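Local coordinates for protein transcriptional regulator (Streptococcus pneumoniae, PDB 2GNP) that probably regulates transcription, with a putative sugar-binding domain of Rossmann-like architecture that is consistent with sensing a sugar effector, at residues L131-G134 with I135-S138. Residues are numbered along the deposited sequence; the frame is centred on the assembly and turned at random.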
ATOM      1  N   LEU A 131     -20.079  -3.971  15.394  1.00 21.10           N
ATOM      2  CA  LEU A 131     -20.438  -3.982  13.965  1.00 20.82           C
ATOM      3  C   LEU A 131     -19.271  -4.552  13.126  1.00 20.02           C
ATOM      4  O   LEU A 131     -19.492  -5.440  12.281  1.00 17.77           O
ATOM      5  CB  LEU A 131     -20.769  -2.573  13.508  1.00 21.50           C
ATOM      6  CG  LEU A 131     -22.097  -2.051  14.022  1.00 23.15           C
ATOM      7  CD1 LEU A 131     -22.252  -0.638  13.531  1.00 23.30           C
ATOM      8  CD2 LEU A 131     -23.214  -2.943  13.478  1.00 25.58           C
ATOM      9  N   ALA A 132     -18.053  -4.107  13.423  1.00 18.18           N
ATOM     10  CA  ALA A 132     -16.878  -4.630  12.694  1.00 18.63           C
ATOM     11  C   ALA A 132     -16.740  -6.136  12.901  1.00 18.93           C
ATOM     12  O   ALA A 132     -16.544  -6.899  11.942  1.00 19.92           O
ATOM     13  CB  ALA A 132     -15.609  -3.936  13.134  1.00 18.07           C
ATOM     14  N   ASP A 133     -16.832  -6.584  14.160  1.00 17.73           N
ATOM     15  CA  ASP A 133     -16.740  -8.018  14.426  1.00 19.72           C
ATOM     16  C   ASP A 133     -17.869  -8.855  13.787  1.00 19.20           C
ATOM     17  O   ASP A 133     -17.619  -9.974  13.342  1.00 19.55           O
ATOM     18  CB  ASP A 133     -16.752  -8.275  15.908  1.00 19.84           C
ATOM     19  CG  ASP A 133     -15.485  -7.863  16.588  1.00 21.87           C
ATOM     20  OD1 ASP A 133     -14.432  -7.670  15.942  1.00 23.63           O
ATOM     21  OD2 ASP A 133     -15.544  -7.815  17.841  1.00 26.09           O
ATOM     22  N   GLY A 134     -19.074  -8.304  13.749  1.00 18.67           N
ATOM     23  CA  GLY A 134     -20.200  -8.913  13.051  1.00 20.80           C
ATOM     24  C   GLY A 134     -19.852  -9.218  11.591  1.00 19.65           C
ATOM     25  O   GLY A 134     -20.213 -10.288  11.090  1.00 21.19           O
ATOM     26  N   ILE A 135     -19.135  -8.285  10.944  1.00 18.86           N
ATOM     27  CA  ILE A 135     -18.667  -8.496   9.539  1.00 17.03           C
ATOM     28  C   ILE A 135     -17.487  -9.475   9.544  1.00 16.96           C
ATOM     29  O   ILE A 135     -17.486 -10.502   8.846  1.00 16.05           O
ATOM     30  CB  ILE A 135     -18.279  -7.178   8.896  1.00 16.03           C
ATOM     31  CG1 ILE A 135     -19.491  -6.269   8.686  1.00 15.09           C
ATOM     32  CG2 ILE A 135     -17.502  -7.387   7.584  1.00 16.64           C
ATOM     33  CD1 ILE A 135     -19.131  -4.811   8.458  1.00 17.05           C
ATOM     34  N   LEU A 136     -16.465  -9.198  10.350  1.00 16.28           N
ATOM     35  CA  LEU A 136     -15.255 -10.006  10.258  1.00 16.84           C
ATOM     36  C   LEU A 136     -15.453 -11.479  10.601  1.00 18.08           C
ATOM     37  O   LEU A 136     -14.772 -12.346  10.035  1.00 18.97           O
ATOM     38  CB  LEU A 136     -14.140  -9.408  11.115  1.00 16.49           C
ATOM     39  CG  LEU A 136     -13.643  -8.009  10.687  1.00 18.04           C
ATOM     40  CD1 LEU A 136     -12.713  -7.541  11.841  1.00 15.60           C
ATOM     41  CD2 LEU A 136     -12.856  -8.021   9.389  1.00 13.88           C
ATOM     42  N   GLN A 137     -16.361 -11.734  11.555  1.00 19.05           N
ATOM     43  CA  GLN A 137     -16.591 -13.077  12.072  1.00 21.37           C
ATOM     44  C   GLN A 137     -17.757 -13.777  11.358  1.00 20.79           C
ATOM     45  O   GLN A 137     -18.176 -14.865  11.763  1.00 21.06           O
ATOM     46  CB  GLN A 137     -16.868 -12.984  13.579  1.00 22.67           C
ATOM     47  CG  GLN A 137     -15.626 -12.541  14.436  1.00 23.35           C
ATOM     48  CD  GLN A 137     -15.968 -12.237  15.957  1.00 26.71           C
ATOM     49  OE1 GLN A 137     -15.083 -11.872  16.735  1.00 35.47           O
ATOM     50  NE2 GLN A 137     -17.247 -12.396  16.353  1.00 31.37           N
ATOM     51  N   SER A 138     -18.307 -13.138  10.323  1.00 19.25           N
ATOM     52  CA  SER A 138     -19.507 -13.661   9.660  1.00 18.27           C
ATOM     53  C   SER A 138     -19.221 -14.898   8.807  1.00 16.92           C
ATOM     54  O   SER A 138     -18.110 -15.149   8.432  1.00 17.67           O
ATOM     55  CB  SER A 138     -20.170 -12.577   8.802  1.00 19.17           C
ATOM     56  OG  SER A 138     -19.284 -12.306   7.704  1.00 20.08           O
TER
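Two donors of Ser-138 grip the carbonyl oxygen of Ile-135: its hydroxyl OG lies 2.8 Å from Ile-135 O, and its backbone N lies 3.1 Å from the same atom. The first torsion of the serine (chi1 68°) sets OG between its own N and carbonyl carbon, from where it folds back on the helix end; OG also bonds to Phe-141 N. In the same turn, Ser-138 CB rests 3.2 Å from Gly-134 O. A short polar residue suits this place, since its hydroxyl and amide can both serve the carbonyl of Ile-135, past the last helical turn.

Upstream the regular i to i+4 ladder still runs. Leu-136 N meets Ala-132 O at 2.8 Å in a nearly straight bond (169°), and Gln-137 N reaches Asp-133 O at the same 2.8 Å, though more bent. CG of Leu-136 also lies against Ala-132 O, 3.4 Å away.

On the outer flank Asp-133 and Gln-137, one turn apart, run side by side. Their carboxylate and amide planes are only 10° apart and stack, with Asp-133 CG 4.0 Å from Gln-137 OE1. No hydrogen bond joins the two groups; the carboxylate instead makes a salt bridge with Lys-129, a turn earlier. Long or charged polar chains fit this surface, whereas the branched apolar chains of Ile-135 and Leu-136 turn to Phe-141, and Ile-135 also touches Gln-126 and Tyr-140. The centre of this contact lies about 23 Å from the centre of the chain, at the surface, on the short helix 129-136, which falls between strand 116-117 and helix 142-147 in chain order.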